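Local coordinates for PfhB2 (Pasteurella multocida, PDB 6U8T), which is the YopT-like domain of a bacterial toxin and probably acts as a papain-like (clan CA) cysteine protease, at residues A6-E11 and K195-E200; K171-F174 and G180-T183. The protein carries 1 engineered substitution. All coordinates share one frame; numbering follows the deposited sequence.

Contact 1 (A6-E11 and K195-E200)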
loop_
_atom_site.group_PDB
_atom_site.type_symbol
_atom_site.label_atom_id
_atom_site.label_comp_id
_atom_site.label_asym_id
_atom_site.label_seq_id
_atom_site.Cartn_x
_atom_site.Cartn_y
_atom_site.Cartn_z
ATOM N N ALA C 6 27.282 1.875 -11.037
ATOM C CA ALA C 6 28.593 2.085 -11.695
ATOM C C ALA C 6 28.402 2.987 -12.924
ATOM O O ALA C 6 29.329 3.761 -13.250
ATOM C CB ALA C 6 29.227 0.762 -12.047
ATOM N N GLU C 7 27.234 2.913 -13.558
ATOM C CA GLU C 7 26.841 3.786 -14.701
ATOM C C GLU C 7 26.848 5.254 -14.252
ATOM O O GLU C 7 27.134 6.115 -15.072
ATOM C CB GLU C 7 25.501 3.293 -15.283
ATOM C CG GLU C 7 24.378 4.330 -15.450
ATOM C CD GLU C 7 23.746 4.404 -16.829
ATOM O OE1 GLU C 7 24.516 4.656 -17.780
ATOM O OE2 GLU C 7 22.503 4.230 -16.935
ATOM N N TYR C 8 26.496 5.524 -12.997
ATOM C CA TYR C 8 26.392 6.892 -12.431
ATOM C C TYR C 8 27.656 7.234 -11.640
ATOM O O TYR C 8 27.618 8.198 -10.854
ATOM C CB TYR C 8 25.112 7.001 -11.606
ATOM C CG TYR C 8 23.894 7.219 -12.459
ATOM C CD1 TYR C 8 23.483 8.494 -12.790
ATOM C CD2 TYR C 8 23.196 6.145 -12.993
ATOM C CE1 TYR C 8 22.367 8.704 -13.586
ATOM C CE2 TYR C 8 22.081 6.334 -13.791
ATOM C CZ TYR C 8 21.676 7.620 -14.099
ATOM O OH TYR C 8 20.579 7.822 -14.888
ATOM N N GLY C 9 28.745 6.489 -11.852
ATOM C CA GLY C 9 30.072 6.799 -11.292
ATOM C C GLY C 9 30.216 6.347 -9.853
ATOM O O GLY C 9 31.175 6.776 -9.192
ATOM N N GLY C 10 29.312 5.495 -9.376
ATOM C CA GLY C 10 29.367 4.939 -8.011
ATOM C C GLY C 10 29.992 3.563 -7.977
ATOM O O GLY C 10 30.346 3.060 -9.025
ATOM N N GLU C 11 30.101 2.983 -6.784
ATOM C CA GLU C 11 30.557 1.596 -6.533
ATOM C C GLU C 11 29.554 0.872 -5.612
ATOM O O GLU C 11 29.088 1.476 -4.619
ATOM C CB GLU C 11 31.948 1.646 -5.920
ATOM C CG GLU C 11 32.646 0.304 -5.888
ATOM C CD GLU C 11 33.754 0.195 -4.849
ATOM O OE1 GLU C 11 33.417 0.005 -3.639
ATOM O OE2 GLU C 11 34.953 0.289 -5.248
ATOM N N LYS C 195 17.602 9.889 -8.221
ATOM C CA LYS C 195 16.423 10.467 -8.916
ATOM C C LYS C 195 16.176 9.757 -10.252
ATOM O O LYS C 195 15.022 9.523 -10.563
ATOM C CB LYS C 195 16.619 11.974 -9.129
ATOM C CG LYS C 195 16.759 12.781 -7.843
ATOM C CD LYS C 195 16.734 14.274 -8.046
ATOM C CE LYS C 195 16.360 15.023 -6.782
ATOM N NZ LYS C 195 16.468 16.490 -6.963
ATOM N N GLU C 196 17.214 9.430 -11.016
ATOM C CA GLU C 196 17.063 9.002 -12.435
ATOM C C GLU C 196 17.059 7.476 -12.550
ATOM O O GLU C 196 16.495 7.012 -13.535
ATOM C CB GLU C 196 18.163 9.579 -13.315
ATOM C CG GLU C 196 18.102 11.090 -13.492
ATOM C CD GLU C 196 19.349 11.672 -14.166
ATOM O OE1 GLU C 196 20.130 10.893 -14.752
ATOM O OE2 GLU C 196 19.581 12.902 -14.068
ATOM N N ALA C 197 17.629 6.741 -11.589
ATOM C CA ALA C 197 17.836 5.279 -11.690
ATOM C C ALA C 197 17.155 4.561 -10.521
ATOM O O ALA C 197 16.209 3.805 -10.771
ATOM C CB ALA C 197 19.304 4.973 -11.757
ATOM N N PHE C 198 17.582 4.817 -9.285
ATOM C CA PHE C 198 17.165 4.037 -8.094
ATOM C C PHE C 198 15.663 4.189 -7.847
ATOM O O PHE C 198 14.996 3.170 -7.596
ATOM C CB PHE C 198 17.929 4.453 -6.840
ATOM C CG PHE C 198 17.666 3.569 -5.649
ATOM C CD1 PHE C 198 18.068 2.243 -5.653
ATOM C CD2 PHE C 198 16.992 4.056 -4.539
ATOM C CE1 PHE C 198 17.809 1.418 -4.570
ATOM C CE2 PHE C 198 16.727 3.230 -3.462
ATOM C CZ PHE C 198 17.150 1.920 -3.474
ATOM N N TRP C 199 15.136 5.413 -7.886
ATOM C CA TRP C 199 13.778 5.701 -7.371
ATOM C C TRP C 199 12.750 4.840 -8.099
ATOM O O TRP C 199 11.975 4.189 -7.405
ATOM C CB TRP C 199 13.487 7.191 -7.477
ATOM C CG TRP C 199 12.256 7.584 -6.754
ATOM C CD1 TRP C 199 11.192 8.231 -7.290
ATOM C CD2 TRP C 199 11.942 7.351 -5.375
ATOM N NE1 TRP C 199 10.218 8.421 -6.341
ATOM C CE2 TRP C 199 10.657 7.901 -5.148
ATOM C CE3 TRP C 199 12.620 6.773 -4.300
ATOM C CZ2 TRP C 199 10.028 7.838 -3.902
ATOM C CZ3 TRP C 199 11.998 6.728 -3.066
ATOM C CH2 TRP C 199 10.722 7.249 -2.872
ATOM N N GLU C 200 12.791 4.788 -9.434
ATOM C CA GLU C 200 11.898 3.936 -10.263
ATOM C C GLU C 200 12.269 2.457 -10.115
ATOM O O GLU C 200 11.389 1.673 -9.791
ATOM C CB GLU C 200 11.928 4.355 -11.731
ATOM C CG GLU C 200 10.894 5.422 -12.044
ATOM C CD GLU C 200 10.453 5.477 -13.498
ATOM O OE1 GLU C 200 11.344 5.450 -14.383
ATOM O OE2 GLU C 200 9.218 5.535 -13.744
#
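Y8 reaches from the end of helix 4-7 to the flank of helix 187-201, where it meets E196 and A197. Walking along 6-11, A6 comes first and contributes its carbonyl: G9 N donates to A6 O at 3.1 Å, folding the chain back at the close of the helix. Y8 is the first residue to leave helical backbone angles, and its side chain carries this segment's part of the contact. With CG placed beside the backbone N and opposite the carbonyl carbon (chi1 -80°), the ring is directed at the second helix. Its hydroxyl donates a hydrogen bond to E196, Y8 OH to E196 OE1 3.1 Å, and OE1 accepts with its anti lone pair, the one away from the other carboxylate oxygen. E196 OE1 lies at the edge of the ring and in its plane, 3.3 Å from Y8 CE1, while the carboxylate is turned 68° from the ring. The E196 chain, extended beyond CG, crosses the tyrosine at about a right angle, and E196 CB comes within 3.4 Å of Y8 OH. On the other side of the ring's long axis, Y8 CE2 packs on the methyl of A197, 3.7 Å from A197 CB. One residue on, G9 takes a positive phi of 81°, a conformation that suits glycine, and G10 N bonds back to the helix before E11 enters strand 11-15. The two backward bonds, with G9 as the C-prime residue, make a Schellman motif, so the tyrosine bridging the helices projects from a capped helix end.

Contact 2 (K171-F174 and G180-T183)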
loop_
_atom_site.group_PDB
_atom_site.type_symbol
_atom_site.label_atom_id
_atom_site.label_comp_id
_atom_site.label_asym_id
_atom_site.label_seq_id
_atom_site.Cartn_x
_atom_site.Cartn_y
_atom_site.Cartn_z
ATOM N N LYS C 171 31.744 12.640 -0.264
ATOM C CA LYS C 171 31.507 11.172 -0.211
ATOM C C LYS C 171 30.105 10.896 0.345
ATOM O O LYS C 171 29.808 11.333 1.472
ATOM C CB LYS C 171 32.612 10.480 0.601
ATOM C CG LYS C 171 32.271 9.148 1.251
ATOM C CD LYS C 171 33.475 8.228 1.398
ATOM C CE LYS C 171 33.248 7.143 2.429
ATOM N NZ LYS C 171 33.641 5.809 1.915
ATOM N N VAL C 172 29.298 10.159 -0.411
ATOM C CA VAL C 172 27.953 9.671 0.024
ATOM C C VAL C 172 27.974 8.145 0.065
ATOM O O VAL C 172 28.258 7.528 -0.968
ATOM C CB VAL C 172 26.821 10.184 -0.884
ATOM C CG1 VAL C 172 25.464 9.823 -0.304
ATOM C CG2 VAL C 172 26.916 11.680 -1.119
ATOM N N VAL C 173 27.729 7.567 1.235
ATOM C CA VAL C 173 27.498 6.105 1.361
ATOM C C VAL C 173 26.005 5.909 1.612
ATOM O O VAL C 173 25.501 6.482 2.568
ATOM C CB VAL C 173 28.367 5.479 2.463
ATOM C CG1 VAL C 173 28.198 3.975 2.498
ATOM C CG2 VAL C 173 29.832 5.830 2.274
ATOM N N PHE C 174 25.317 5.160 0.745
ATOM C CA PHE C 174 23.862 4.895 0.829
ATOM C C PHE C 174 23.654 3.407 1.103
ATOM O O PHE C 174 24.289 2.593 0.430
ATOM C CB PHE C 174 23.182 5.339 -0.462
ATOM C CG PHE C 174 21.690 5.131 -0.463
ATOM C CD1 PHE C 174 20.879 5.866 0.379
ATOM C CD2 PHE C 174 21.101 4.206 -1.300
ATOM C CE1 PHE C 174 19.504 5.681 0.383
ATOM C CE2 PHE C 174 19.733 3.990 -1.269
ATOM C CZ PHE C 174 18.937 4.742 -0.454
ATOM N N GLY C 180 21.669 -3.425 -0.642
ATOM C CA GLY C 180 23.039 -3.434 -0.098
ATOM C C GLY C 180 23.594 -2.028 0.094
ATOM O O GLY C 180 22.819 -1.114 0.373
ATOM N N GLU C 181 24.909 -1.874 -0.059
ATOM C CA GLU C 181 25.650 -0.628 0.207
ATOM C C GLU C 181 26.274 -0.130 -1.087
ATOM O O GLU C 181 26.874 -0.902 -1.832
ATOM C CB GLU C 181 26.668 -0.897 1.303
ATOM C CG GLU C 181 27.344 0.362 1.802
ATOM C CD GLU C 181 28.461 0.083 2.781
ATOM O OE1 GLU C 181 28.164 -0.425 3.863
ATOM O OE2 GLU C 181 29.619 0.334 2.425
HETATM N N MSE C 182 26.088 1.168 -1.341
HETATM C CA MSE C 182 26.652 1.845 -2.493
HETATM C C MSE C 182 27.387 3.111 -2.038
HETATM O O MSE C 182 27.001 3.755 -1.058
HETATM C CB MSE C 182 25.509 2.180 -3.451
HETATM C CG MSE C 182 24.725 0.993 -3.933
HETATM SE SE MSE C 182 23.128 0.592 -2.884
HETATM C CE MSE C 182 21.571 1.202 -3.825
ATOM N N THR C 183 28.467 3.440 -2.751
ATOM C CA THR C 183 29.289 4.592 -2.418
ATOM C C THR C 183 29.409 5.477 -3.657
ATOM O O THR C 183 29.631 4.928 -4.754
ATOM C CB THR C 183 30.667 4.180 -1.892
ATOM O OG1 THR C 183 30.469 3.214 -0.857
ATOM C CG2 THR C 183 31.448 5.355 -1.354
#
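F174 and M182 form an antiparallel hydrogen-bonded pair: F174 N donates to M182 O at 2.8 Å, and M182 N returns a bond to F174 O at 2.9 Å. From this pair the selenomethionine M182 can be followed outward. Its CB lies 4.1 Å from F174 O, and CG leaves beside the backbone N (chi1 -59°). Bends at chi2 and chi3 then bring SE to 4.0 Å from the same F174 O and carry the terminal methyl to the phenylalanine ring. There M182 CE meets F174 CD2 at 4.0 Å, at the edge of the ring and in its plane, the two side chains running side by side. V173 and T183, a non-hydrogen-bonded pair, project from the other face of the sheet; V173 CG2 touches T183 CG2 at 4.0 Å. V173 CG1 rests 3.8 Å from E181 CG, and the carboxylate of E181 continues to Y62 and W45 of the second subunit, which hydrogen-bond its OE1. T183 OG1 is hydrogen-bonded to S13. These strands are the arms of a beta hairpin, 171-176 and 180-184, in the middle of a four-stranded antiparallel sheet, flanked by 160-168 and 11-15. Helix 187-201 packs on the face bearing F174 and M182, while W45 of the second subunit packs on V173.

How the contacts relate
The centres of contacts 1 and 2 lie about 11 Å apart, on the same side of the chain's centre. Along the chain, 6-11 comes first, the hairpin segments 171-174 and 180-183 follow, and 195-200 comes last, so contact 1 brings together segments that lie before and after both strands of contact 2. The backbone links them where E11 O probably accepts a hydrogen bond from T183 N, at 2.8 Å, joining strand 11-15, outermost in the sheet within this chain, to the hairpin. F198 of helix 187-201, which follows strand 180-184, packs on F174 and M182. Segments of both contacts also touch the second subunit, so this sheet-and-helix region takes part in the dimer interface.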